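PDB 3PV2: DegQ, which probably degrades misfolded proteins and assists folding as an HtrA-family serine protease with two PDZ domains, self-compartmentalised into large 12-subunit assemblies. Local coordinates for residues Y368-R373 with V388-A393; P406-I411 with V439-G444; S412-P417 with Q425-E430; A402-G407 with M446-I451; G261-H266 with V286-P291. All coordinates share one frame; numbering follows the deposited sequence.

Contact 1: residues Y368-R373 with V388-A393; sequences YGLALR and VQVVGA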
# COMPACT_ATOMS: atom_id res chain seq x y z
N TYR B 368 -10.83 53.80 5.68
CA TYR B 368 -10.33 53.28 4.40
C TYR B 368 -10.32 51.73 4.37
O TYR B 368 -9.79 51.09 5.25
CB TYR B 368 -8.90 53.81 4.08
CG TYR B 368 -8.28 53.06 2.93
CD1 TYR B 368 -8.56 53.42 1.60
CD2 TYR B 368 -7.46 51.94 3.16
CE1 TYR B 368 -8.03 52.71 0.52
CE2 TYR B 368 -6.95 51.18 2.08
CZ TYR B 368 -7.24 51.58 0.75
OH TYR B 368 -6.70 50.84 -0.30
N GLY B 369 -10.90 51.14 3.30
CA GLY B 369 -10.82 49.69 3.08
C GLY B 369 -11.86 48.91 3.85
O GLY B 369 -11.83 47.67 3.80
N LEU B 370 -12.75 49.58 4.58
CA LEU B 370 -13.76 48.85 5.34
C LEU B 370 -15.11 48.89 4.61
O LEU B 370 -15.55 49.98 4.17
CB LEU B 370 -13.93 49.44 6.73
CG LEU B 370 -12.60 49.50 7.61
CD1 LEU B 370 -12.97 50.17 8.95
CD2 LEU B 370 -11.90 48.10 7.78
N ALA B 371 -15.75 47.72 4.50
CA ALA B 371 -17.09 47.60 3.99
C ALA B 371 -17.98 47.59 5.21
O ALA B 371 -17.77 46.83 6.16
CB ALA B 371 -17.24 46.26 3.15
N LEU B 372 -18.92 48.50 5.25
CA LEU B 372 -19.62 48.86 6.48
C LEU B 372 -21.12 48.89 6.20
O LEU B 372 -21.52 49.42 5.17
CB LEU B 372 -19.20 50.28 6.91
CG LEU B 372 -17.72 50.51 7.24
CD1 LEU B 372 -17.43 51.99 7.50
CD2 LEU B 372 -17.31 49.69 8.36
N ARG B 373 -21.94 48.38 7.09
CA ARG B 373 -23.38 48.52 6.95
C ARG B 373 -23.99 48.73 8.30
O ARG B 373 -23.46 48.27 9.30
CB ARG B 373 -24.00 47.31 6.26
CG ARG B 373 -23.94 46.04 7.08
CD ARG B 373 -25.00 44.98 6.67
NE ARG B 373 -25.41 44.19 7.85
CZ ARG B 373 -26.67 44.04 8.27
NH1 ARG B 373 -27.68 44.59 7.61
NH2 ARG B 373 -26.93 43.32 9.34
N VAL B 388 -22.48 49.55 13.66
CA VAL B 388 -22.10 49.42 12.25
C VAL B 388 -21.32 48.15 12.13
O VAL B 388 -20.30 47.97 12.81
CB VAL B 388 -21.24 50.60 11.78
CG1 VAL B 388 -20.57 50.30 10.41
CG2 VAL B 388 -22.12 51.84 11.65
N GLN B 389 -21.79 47.25 11.29
CA GLN B 389 -21.14 45.99 11.07
C GLN B 389 -20.09 46.12 10.05
O GLN B 389 -20.31 46.74 8.99
CB GLN B 389 -22.15 44.97 10.59
CG GLN B 389 -21.62 43.64 10.23
CD GLN B 389 -22.75 42.68 9.94
OE1 GLN B 389 -23.54 42.87 9.01
NE2 GLN B 389 -22.83 41.65 10.72
N VAL B 390 -18.92 45.53 10.33
CA VAL B 390 -17.82 45.55 9.34
C VAL B 390 -17.98 44.27 8.52
O VAL B 390 -17.76 43.17 9.00
CB VAL B 390 -16.46 45.52 9.99
CG1 VAL B 390 -15.36 45.47 8.91
CG2 VAL B 390 -16.28 46.75 10.99
N VAL B 391 -18.40 44.41 7.27
CA VAL B 391 -18.70 43.28 6.44
C VAL B 391 -17.41 42.82 5.83
O VAL B 391 -17.26 41.66 5.55
CB VAL B 391 -19.61 43.81 5.27
CG1 VAL B 391 -19.89 42.71 4.14
CG2 VAL B 391 -20.89 44.33 5.85
N GLY B 392 -16.47 43.75 5.59
CA GLY B 392 -15.19 43.39 4.99
C GLY B 392 -14.15 44.40 5.45
O GLY B 392 -14.46 45.54 5.80
N ALA B 393 -12.88 43.99 5.45
CA ALA B 393 -11.79 44.90 5.77
C ALA B 393 -10.57 44.50 4.99
O ALA B 393 -10.11 43.38 5.13
CB ALA B 393 -11.52 44.78 7.27

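Contact 2: residues P406-I411 with V439-G444; sequences PGDIII and VLRGPG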
# COMPACT_ATOMS: atom_id res chain seq x y z
N PRO B 406 -13.69 41.26 9.75
CA PRO B 406 -15.01 41.10 9.22
C PRO B 406 -15.91 40.50 10.26
O PRO B 406 -15.47 39.63 11.02
CB PRO B 406 -14.81 40.15 8.03
CG PRO B 406 -13.35 40.52 7.55
CD PRO B 406 -12.64 40.68 8.88
N GLY B 407 -17.16 40.95 10.34
CA GLY B 407 -18.02 40.44 11.40
C GLY B 407 -18.10 41.27 12.64
O GLY B 407 -19.08 41.14 13.35
N ASP B 408 -17.06 42.07 12.93
CA ASP B 408 -17.09 43.00 14.02
C ASP B 408 -18.23 44.00 13.96
O ASP B 408 -18.56 44.48 12.86
CB ASP B 408 -15.77 43.75 14.08
CG ASP B 408 -14.63 42.92 14.66
OD1 ASP B 408 -14.87 41.77 15.11
OD2 ASP B 408 -13.45 43.42 14.69
N ILE B 409 -18.86 44.31 15.09
CA ILE B 409 -19.79 45.38 15.14
C ILE B 409 -19.19 46.54 15.88
O ILE B 409 -18.84 46.41 17.07
CB ILE B 409 -21.14 45.02 15.84
CG1 ILE B 409 -21.75 43.69 15.34
CG2 ILE B 409 -22.15 46.17 15.67
CD1 ILE B 409 -21.84 43.55 13.90
N ILE B 410 -19.07 47.70 15.22
CA ILE B 410 -18.65 48.93 15.87
C ILE B 410 -19.82 49.57 16.59
O ILE B 410 -20.81 50.00 15.98
CB ILE B 410 -18.09 49.90 14.91
CG1 ILE B 410 -16.84 49.30 14.27
CG2 ILE B 410 -17.63 51.23 15.61
CD1 ILE B 410 -16.41 50.08 12.95
N ILE B 411 -19.74 49.53 17.91
CA ILE B 411 -20.85 50.02 18.74
C ILE B 411 -20.61 51.37 19.40
O ILE B 411 -21.57 51.99 19.84
CB ILE B 411 -21.27 49.01 19.80
CG1 ILE B 411 -20.14 48.74 20.76
CG2 ILE B 411 -21.70 47.70 19.15
CD1 ILE B 411 -20.75 48.05 22.13
N VAL B 439 -15.53 47.46 19.63
CA VAL B 439 -16.08 46.44 18.74
C VAL B 439 -16.65 45.29 19.51
O VAL B 439 -16.06 44.88 20.52
CB VAL B 439 -15.06 45.87 17.69
CG1 VAL B 439 -14.62 46.94 16.56
CG2 VAL B 439 -13.86 45.21 18.30
N LEU B 440 -17.79 44.76 19.07
CA LEU B 440 -18.36 43.56 19.65
C LEU B 440 -17.95 42.46 18.69
O LEU B 440 -18.10 42.60 17.47
CB LEU B 440 -19.88 43.67 19.69
CG LEU B 440 -20.64 43.83 21.01
CD1 LEU B 440 -20.06 44.89 21.99
CD2 LEU B 440 -22.13 44.01 20.80
N ARG B 441 -17.48 41.35 19.24
CA ARG B 441 -17.07 40.24 18.43
C ARG B 441 -17.60 38.97 19.14
O ARG B 441 -17.12 38.60 20.22
CB ARG B 441 -15.53 40.19 18.35
CG ARG B 441 -15.02 38.85 17.70
CD ARG B 441 -13.52 38.89 17.24
NE ARG B 441 -13.13 40.22 16.70
CZ ARG B 441 -11.89 40.64 16.57
NH1 ARG B 441 -10.89 39.87 16.98
NH2 ARG B 441 -11.65 41.86 16.06
N GLY B 442 -18.58 38.37 18.52
CA GLY B 442 -19.36 37.29 19.18
C GLY B 442 -19.81 37.64 20.58
O GLY B 442 -20.57 38.53 20.75
N PRO B 443 -19.33 36.93 21.59
CA PRO B 443 -19.88 37.20 22.92
C PRO B 443 -19.07 38.22 23.67
O PRO B 443 -19.50 38.63 24.76
CB PRO B 443 -19.77 35.83 23.64
CG PRO B 443 -18.56 35.19 23.01
CD PRO B 443 -18.36 35.83 21.62
N GLY B 444 -17.94 38.67 23.09
CA GLY B 444 -17.09 39.62 23.81
C GLY B 444 -16.97 40.97 23.10
O GLY B 444 -17.68 41.27 22.18
O HOH W 1 -19.63 39.90 16.17

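Contact 3: residues S412-P417 with Q425-E430; sequences SANKKP and QTIAQE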
# COMPACT_ATOMS: atom_id res chain seq x y z
N SER B 412 -19.38 51.90 19.36
CA SER B 412 -19.10 53.24 19.78
C SER B 412 -17.82 53.65 19.16
O SER B 412 -16.99 52.84 18.72
CB SER B 412 -19.07 53.29 21.32
OG SER B 412 -17.77 52.89 21.86
N ALA B 413 -17.69 54.95 18.96
CA ALA B 413 -16.50 55.49 18.37
C ALA B 413 -16.21 56.80 19.13
O ALA B 413 -17.11 57.62 19.32
CB ALA B 413 -16.67 55.77 16.86
N ASN B 414 -14.97 56.97 19.53
CA ASN B 414 -14.56 58.08 20.44
C ASN B 414 -15.57 58.29 21.53
O ASN B 414 -15.97 59.41 21.80
CB ASN B 414 -14.35 59.36 19.67
CG ASN B 414 -13.18 59.25 18.62
OD1 ASN B 414 -12.31 58.39 18.76
ND2 ASN B 414 -13.20 60.12 17.59
N LYS B 415 -16.00 57.18 22.13
CA LYS B 415 -16.90 57.15 23.26
C LYS B 415 -18.27 57.60 22.94
O LYS B 415 -18.99 57.97 23.84
CB LYS B 415 -16.41 58.03 24.44
CG LYS B 415 -14.97 57.99 24.72
CD LYS B 415 -14.56 56.58 24.93
CE LYS B 415 -14.65 56.12 26.36
NZ LYS B 415 -14.74 54.62 26.33
N LYS B 416 -18.68 57.60 21.70
CA LYS B 416 -20.05 57.98 21.39
C LYS B 416 -20.70 56.79 20.70
O LYS B 416 -20.03 56.10 19.91
CB LYS B 416 -20.03 59.18 20.45
CG LYS B 416 -19.54 60.50 21.09
CD LYS B 416 -19.21 61.60 19.96
CE LYS B 416 -18.05 62.54 20.44
NZ LYS B 416 -16.64 61.96 20.44
N PRO B 417 -22.01 56.59 20.92
CA PRO B 417 -22.76 55.56 20.20
C PRO B 417 -22.76 55.82 18.73
O PRO B 417 -22.76 56.92 18.28
CB PRO B 417 -24.19 55.63 20.79
CG PRO B 417 -24.32 57.06 21.28
CD PRO B 417 -22.88 57.47 21.73
N GLN B 425 -18.94 57.80 10.21
CA GLN B 425 -18.10 58.63 9.35
C GLN B 425 -17.97 60.05 9.92
O GLN B 425 -16.93 60.65 9.86
CB GLN B 425 -18.71 58.71 7.93
CG GLN B 425 -18.46 57.44 7.11
CD GLN B 425 -19.37 57.31 5.84
OE1 GLN B 425 -20.46 57.86 5.77
NE2 GLN B 425 -18.92 56.48 4.91
N THR B 426 -19.01 60.58 10.52
CA THR B 426 -18.93 61.91 11.09
C THR B 426 -17.96 61.84 12.29
O THR B 426 -17.07 62.66 12.40
CB THR B 426 -20.36 62.33 11.55
OG1 THR B 426 -21.22 62.41 10.42
CG2 THR B 426 -20.38 63.69 12.27
N ILE B 427 -18.12 60.85 13.17
CA ILE B 427 -17.22 60.72 14.33
C ILE B 427 -15.81 60.53 13.92
O ILE B 427 -14.95 61.22 14.43
CB ILE B 427 -17.67 59.61 15.28
CG1 ILE B 427 -18.98 60.04 15.92
CG2 ILE B 427 -16.65 59.36 16.39
CD1 ILE B 427 -19.84 58.83 16.60
N ALA B 428 -15.57 59.76 12.87
CA ALA B 428 -14.25 59.52 12.37
C ALA B 428 -13.61 60.80 11.88
O ALA B 428 -12.40 60.88 11.87
CB ALA B 428 -14.27 58.48 11.23
N GLN B 429 -14.36 61.84 11.55
CA GLN B 429 -13.70 63.11 11.19
C GLN B 429 -13.39 64.00 12.39
O GLN B 429 -12.88 65.07 12.20
CB GLN B 429 -14.52 63.95 10.22
CG GLN B 429 -15.33 63.16 9.28
CD GLN B 429 -15.39 63.72 7.91
OE1 GLN B 429 -16.47 64.15 7.44
NE2 GLN B 429 -14.24 63.70 7.21
N GLU B 430 -13.65 63.55 13.62
CA GLU B 430 -13.28 64.31 14.80
C GLU B 430 -11.76 64.53 14.99
O GLU B 430 -11.34 65.73 15.16
CB GLU B 430 -13.84 63.66 16.07
CG GLU B 430 -15.39 63.82 16.20
CD GLU B 430 -15.93 63.00 17.39
OE1 GLU B 430 -15.07 62.40 18.13
OE2 GLU B 430 -17.17 62.97 17.57

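Contact 4: residues A402-G407 with M446-I451; sequences AGIRPG and MYLLVI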
# COMPACT_ATOMS: atom_id res chain seq x y z
N ALA B 402 -5.20 47.68 13.16
CA ALA B 402 -5.64 47.93 14.54
C ALA B 402 -6.29 46.69 15.08
O ALA B 402 -6.42 46.53 16.29
CB ALA B 402 -6.65 49.05 14.62
N GLY B 403 -6.69 45.78 14.22
CA GLY B 403 -7.32 44.56 14.73
C GLY B 403 -8.77 44.34 14.40
O GLY B 403 -9.33 43.36 14.78
N ILE B 404 -9.41 45.23 13.68
CA ILE B 404 -10.79 45.00 13.25
C ILE B 404 -10.81 43.85 12.28
O ILE B 404 -9.91 43.73 11.40
CB ILE B 404 -11.28 46.26 12.56
CG1 ILE B 404 -11.26 47.41 13.58
CG2 ILE B 404 -12.64 46.07 11.94
CD1 ILE B 404 -11.59 48.77 12.97
N ARG B 405 -11.83 43.00 12.39
CA ARG B 405 -12.03 41.92 11.43
C ARG B 405 -13.50 41.82 10.95
O ARG B 405 -14.44 42.23 11.68
CB ARG B 405 -11.67 40.59 12.11
CG ARG B 405 -10.18 40.42 12.47
CD ARG B 405 -9.29 40.22 11.26
NE ARG B 405 -7.87 40.13 11.64
CZ ARG B 405 -7.06 41.15 11.86
NH1 ARG B 405 -7.46 42.43 11.76
NH2 ARG B 405 -5.80 40.89 12.15
N PRO B 406 -13.69 41.26 9.75
CA PRO B 406 -15.01 41.10 9.22
C PRO B 406 -15.91 40.50 10.26
O PRO B 406 -15.47 39.63 11.02
CB PRO B 406 -14.81 40.15 8.03
CG PRO B 406 -13.35 40.52 7.55
CD PRO B 406 -12.64 40.68 8.88
N GLY B 407 -17.16 40.95 10.34
CA GLY B 407 -18.02 40.44 11.40
C GLY B 407 -18.10 41.27 12.64
O GLY B 407 -19.08 41.14 13.35
N MET B 446 -14.06 44.54 22.55
CA MET B 446 -12.81 45.19 22.86
C MET B 446 -12.69 46.59 22.30
O MET B 446 -13.32 46.92 21.29
CB MET B 446 -11.61 44.38 22.41
CG MET B 446 -11.62 44.03 20.96
SD MET B 446 -10.20 42.86 20.71
CE MET B 446 -9.24 43.15 22.21
N TYR B 447 -11.83 47.38 22.95
CA TYR B 447 -11.49 48.67 22.44
C TYR B 447 -10.24 48.59 21.54
O TYR B 447 -9.30 47.91 21.91
CB TYR B 447 -11.22 49.69 23.56
CG TYR B 447 -12.47 50.18 24.24
CD1 TYR B 447 -13.14 51.31 23.76
CD2 TYR B 447 -12.91 49.61 25.45
CE1 TYR B 447 -14.28 51.79 24.37
CE2 TYR B 447 -14.01 50.08 26.08
CZ TYR B 447 -14.72 51.18 25.56
OH TYR B 447 -15.79 51.70 26.23
N LEU B 448 -10.23 49.29 20.40
CA LEU B 448 -9.09 49.20 19.45
C LEU B 448 -8.80 50.62 19.08
O LEU B 448 -9.72 51.41 18.99
CB LEU B 448 -9.63 48.52 18.21
CG LEU B 448 -9.48 47.03 18.03
CD1 LEU B 448 -8.89 46.29 19.20
CD2 LEU B 448 -10.62 46.42 17.30
N LEU B 449 -7.57 50.97 18.81
CA LEU B 449 -7.29 52.31 18.39
C LEU B 449 -6.83 52.24 16.98
O LEU B 449 -5.89 51.58 16.71
CB LEU B 449 -6.14 52.83 19.21
CG LEU B 449 -6.50 53.77 20.34
CD1 LEU B 449 -5.18 54.12 21.09
CD2 LEU B 449 -7.11 55.08 19.76
N VAL B 450 -7.54 52.87 16.08
CA VAL B 450 -7.18 52.88 14.72
C VAL B 450 -6.36 54.16 14.48
O VAL B 450 -6.77 55.24 14.83
CB VAL B 450 -8.45 52.95 13.87
CG1 VAL B 450 -8.02 52.93 12.35
CG2 VAL B 450 -9.39 51.76 14.26
N ILE B 451 -5.16 54.01 13.92
CA ILE B 451 -4.26 55.16 13.82
C ILE B 451 -3.67 55.19 12.43
O ILE B 451 -3.29 56.24 11.95
CB ILE B 451 -3.07 55.10 14.80
CG1 ILE B 451 -2.29 53.80 14.66
CG2 ILE B 451 -3.49 55.29 16.35
CD1 ILE B 451 -1.08 53.74 15.70
OXT ILE B 451 -3.51 54.16 11.78
O HOH W 2 -5.74 48.71 18.71

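Contact 5: residues G261-H266 with V286-P291; sequences GIFVQH and VSQVNP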
# COMPACT_ATOMS: atom_id res chain seq x y z
N GLY B 261 -9.06 53.85 -13.78
CA GLY B 261 -10.22 53.71 -12.85
C GLY B 261 -11.60 53.44 -13.50
O GLY B 261 -12.64 53.80 -12.93
N ILE B 262 -11.62 52.78 -14.65
CA ILE B 262 -12.90 52.38 -15.29
C ILE B 262 -12.93 50.96 -15.84
O ILE B 262 -11.99 50.54 -16.52
CB ILE B 262 -13.14 53.19 -16.51
CG1 ILE B 262 -12.07 52.85 -17.55
CG2 ILE B 262 -13.09 54.66 -16.16
CD1 ILE B 262 -12.49 53.12 -18.94
N PHE B 263 -14.05 50.27 -15.64
CA PHE B 263 -14.23 48.99 -16.21
C PHE B 263 -15.03 49.14 -17.48
O PHE B 263 -16.00 49.93 -17.53
CB PHE B 263 -15.02 48.15 -15.23
CG PHE B 263 -14.22 47.58 -14.08
CD1 PHE B 263 -13.50 48.41 -13.21
CD2 PHE B 263 -14.30 46.19 -13.80
CE1 PHE B 263 -12.81 47.87 -12.09
CE2 PHE B 263 -13.61 45.63 -12.69
CZ PHE B 263 -12.87 46.46 -11.84
N VAL B 264 -14.71 48.35 -18.50
CA VAL B 264 -15.47 48.33 -19.69
C VAL B 264 -16.00 46.90 -19.95
O VAL B 264 -15.55 45.95 -19.32
CB VAL B 264 -14.71 48.86 -20.86
CG1 VAL B 264 -14.46 50.36 -20.71
CG2 VAL B 264 -13.43 48.03 -21.07
N GLN B 265 -17.01 46.77 -20.78
CA GLN B 265 -17.47 45.50 -21.22
C GLN B 265 -17.76 45.64 -22.72
O GLN B 265 -17.90 46.74 -23.22
CB GLN B 265 -18.72 45.09 -20.50
CG GLN B 265 -20.01 45.72 -20.90
CD GLN B 265 -21.15 45.35 -19.94
OE1 GLN B 265 -21.28 46.05 -18.97
NE2 GLN B 265 -21.94 44.27 -20.17
N HIS B 266 -17.87 44.49 -23.36
CA HIS B 266 -18.15 44.38 -24.80
C HIS B 266 -19.55 44.88 -25.07
O HIS B 266 -20.51 44.52 -24.36
CB HIS B 266 -18.01 42.89 -25.26
CG HIS B 266 -18.17 42.69 -26.74
ND1 HIS B 266 -17.21 43.10 -27.66
CD2 HIS B 266 -19.18 42.14 -27.46
CE1 HIS B 266 -17.64 42.81 -28.89
NE2 HIS B 266 -18.83 42.23 -28.80
N VAL B 286 -18.88 51.52 -20.91
CA VAL B 286 -18.33 51.73 -19.59
C VAL B 286 -19.32 51.19 -18.54
O VAL B 286 -20.49 51.63 -18.44
CB VAL B 286 -18.09 53.18 -19.33
CG1 VAL B 286 -17.65 53.36 -17.86
CG2 VAL B 286 -17.02 53.72 -20.22
N SER B 287 -18.89 50.20 -17.76
CA SER B 287 -19.82 49.64 -16.72
C SER B 287 -19.65 50.17 -15.33
O SER B 287 -20.48 49.94 -14.48
CB SER B 287 -19.65 48.13 -16.65
OG SER B 287 -18.29 47.74 -16.54
N GLN B 288 -18.54 50.84 -15.08
CA GLN B 288 -18.32 51.48 -13.79
C GLN B 288 -17.20 52.47 -13.88
O GLN B 288 -16.31 52.25 -14.60
CB GLN B 288 -18.01 50.42 -12.74
CG GLN B 288 -16.82 50.52 -11.89
CD GLN B 288 -16.63 49.32 -10.90
OE1 GLN B 288 -15.62 49.27 -10.21
NE2 GLN B 288 -17.61 48.42 -10.78
N VAL B 289 -17.32 53.55 -13.12
CA VAL B 289 -16.28 54.56 -12.93
C VAL B 289 -16.03 54.72 -11.41
O VAL B 289 -16.96 55.07 -10.68
CB VAL B 289 -16.82 55.89 -13.49
CG1 VAL B 289 -15.75 57.01 -13.37
CG2 VAL B 289 -17.24 55.73 -14.97
N ASN B 290 -14.82 54.50 -10.88
CA ASN B 290 -14.70 54.41 -9.42
C ASN B 290 -14.57 55.81 -8.92
O ASN B 290 -13.95 56.64 -9.55
CB ASN B 290 -13.47 53.64 -8.96
CG ASN B 290 -13.45 52.15 -9.36
OD1 ASN B 290 -12.35 51.61 -9.57
ND2 ASN B 290 -14.60 51.51 -9.43
N PRO B 291 -15.11 56.09 -7.76
CA PRO B 291 -14.94 57.38 -7.13
C PRO B 291 -13.49 57.76 -6.94
O PRO B 291 -12.64 56.89 -6.69
CB PRO B 291 -15.70 57.24 -5.78
CG PRO B 291 -15.85 55.78 -5.56
CD PRO B 291 -15.97 55.20 -6.96
O HOH W 3 -16.23 45.44 -16.49

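Contact 1: residues Y368-R373 with V388-A393
V388 CG1 lies 3.8 Å from L372 CB, and both residues also pack on L424 of helix 421-428. The next residue, Q389, exchanges two backbone hydrogen bonds with R373 and adds a third through its side chain. The two side chains lie side by side and point the same way, R373 holding CG between its backbone N and carbonyl carbon (chi1 67°). R373 NE gives Q389 OE1 a bond of 2.6 Å, almost straight at 171°. OE1 lies in the guanidinium plane, while the amide as a whole is turned 44° from it. V390 returns to the face of L372, where its CG2 sits 4.1 Å from L372 CD2.

Strand 370-378 and helix 421-428 flank what is, in PDZ domains generally, the peptide-binding groove; in this assembly the backbone of L372 is hydrogen-bonded to a second subunit. The antiparallel pairing slips by one residue here in a classic beta bulge: V391 and G392 both face A371. A371 O takes V391 N at 2.7 Å and, weakly, G392 N at 3.4 Å. The side chains of V391 and R373 cross at about a right angle, V391 CG2 lying 3.7 Å from R373 CG. G392 O in turn accepts A371 N at 2.8 Å, the donor standing above the carbonyl plane. A393, last in line, brings CB to a tight 3.4 Å from L370 CD2.

Contact 2: residues P406-I411 with V439-G444
The carboxylate of D408 and the guanidinium of R441 meet edge to edge, their planes only 8° apart, with D408 CG lying in the guanidinium plane. R441 approaches side-on: NE bonds D408 OD1 at 2.8 Å and NH2 bonds D408 OD2 at 2.7 Å, each oxygen using its syn lone pair. This two-pronged salt bridge fixes the rotation of both groups. A bend at chi3 (-36°) turns R441 NE toward the carboxylate. Both ends have further partners, since D408 OD2 also accepts R405 N and R441 NH2 also reaches G403 O.

Beyond the ion pair, I409 and L440 form an antiparallel hydrogen-bonded pair, L440 N reaching I409 O at 2.8 Å. On the side of L440, its CD1 is squeezed to 3.2 Å from I411 CD1, the two side chains crossing at about a right angle. A water donates to G407 O and accepts G442 N, tying the loop to the type II' turn R441-G444.

In the PDZ sheet, strand 409-413 is bordered by strand 384-393 as well as by strand 435-441, and the turn leads from the latter into strand 444-450, whose M446 and L448 pack on V439.

Contact 3: residues S412-P417 with Q425-E430
I427 of helix 421-428 drives its side chain into the beta hairpin whose type I' turn runs from A413 to K416, within the second PDZ domain. Of all residues in this contact it has the most surface buried. Its two branches divide the work. CG2, anti to the backbone N, sits 3.6 Å from A413 CB and also touches A413 O and the amide end of N414, whereas CD1 lies 3.9 Å from K416 CB and equally near the carbonyl oxygen of P417. A413 and N414 also pack on L435 of strand 435-441, the sheet neighbour of strand 409-413.

E430, just past the helix, reaches across to the turn at the exposed surface. Its extended chain meets K416 tip to tip, and K416 NZ forms a salt bridge of 2.8 Å to E430 OE1, on the syn side and somewhat out of the carboxylate plane. The lysine chain bends at chi3 and chi4 (74°), the latter placing NZ where it also donates to N414 O at 3.0 Å. One ammonium group thus joins the backbone of the turn to the acid. Both K416 and E430 touch a crystal neighbour as well, which may influence their pose.

N414 slides past E430 in the opposite direction, its amide turned 30° from the carboxylate. Its OD1 is held by K431 NZ and L436 N. The other end of the amide completes the grip on E430: N414 ND2 donates to E430 OE1 at 3.0 Å, reaching the oxygen from above the carboxylate plane.

Contact 4: residues A402-G407 with M446-I451
I404 lays its side chain against L448 and V450 of the last strand. Its CB lies to the flank, and the two branches then part. CG2 turns to V390 of strand 384-393. CG1, anti to the carbonyl carbon (chi1 -62°), comes 3.9 Å from L448 CD2, the side chains crossing at a slant. At the tip, CD1 meets V450 CG2 at the same 3.9 Å, the two side chains crossing at about a right angle. V450 CG2 is shared, for A402 CB packs against it too; that CB also lies 3.4 Å from L449 O.

No direct hydrogen bond crosses between the segments. A water links them, accepting L449 N at 2.9 Å and donating weakly to A402 O, the carbonyl beside which L448 CG rests at 3.6 Å. Away from the strand, R405 NH1 donates to I404 O at 2.8 Å and to W400 O, the guanidinium making a cation-pi contact with W400.

G403, the first residue to leave helical angles after helix 398-402, forms a Schellman motif, and its positive phi (114°) suits a residue lacking CB; the chain leaving this cap lays apolar groups across the C-terminal strand of the PDZ fold.

Contact 5: residues G261-H266 with V286-P291
F263 is gripped by strand 284-289 through both backbone polar atoms. Its N donates to Q288 O at 3.2 Å, and its O accepts S287 N at 2.9 Å. S287 OG lies 3.3 Å from F263 O, but any bond there is weak and unsettled; S445 O of a neighbouring subunit is a second, weak partner, and S287 OG also meets a water at 3.1 Å that donates to V264 O. At the other end, N290 N reaches G261 O nearly head-on (C=O...N angle 166°).

Between F263 and V264 the antiparallel register slips by one residue, a beta bulge with S287 of strand 284-289 as the extra residue, opposite strand 262-266, which probably lines the peptide groove, as in PDZ relatives. The amide of Q288 lies over one face of the F263 ring, its CD 4.0 Å above the plane and offset toward the rim, with the two planes 33° apart. Q288 OE1 is held by N290 ND2 at 2.6 Å, and Q288 NE2 bonds weakly to S445 OG of that neighbouring subunit.

Q265 OE1 touches S287 CB at 3.5 Å, yet its hydrogen bond is to Y447 N of the same neighbouring subunit, where Q438 NE2 satisfies S287 O.

How the contacts relate
Contacts 1 to 4 belong to the second PDZ domain, contact 5 to the first. Contacts 1 and 5 are comparable: each pairs two antiparallel strands through backbone bonds interrupted by a bulge, and each borders another subunit. Contact 2 is mostly buried and combines strand pairing with an ion pair; contact 3, on the same strand 409-413, is nested inside the loop closed by contact 2 and carries its charges at the exposed surface. Contact 4 shares P406 and G407 with contact 2 but is apolar, with one water joining the backbones and no direct hydrogen bond. Although contacts 4 and 5 lie about 32 Å apart between centres within a chain, Y447 and Q265 join their segments between subunits.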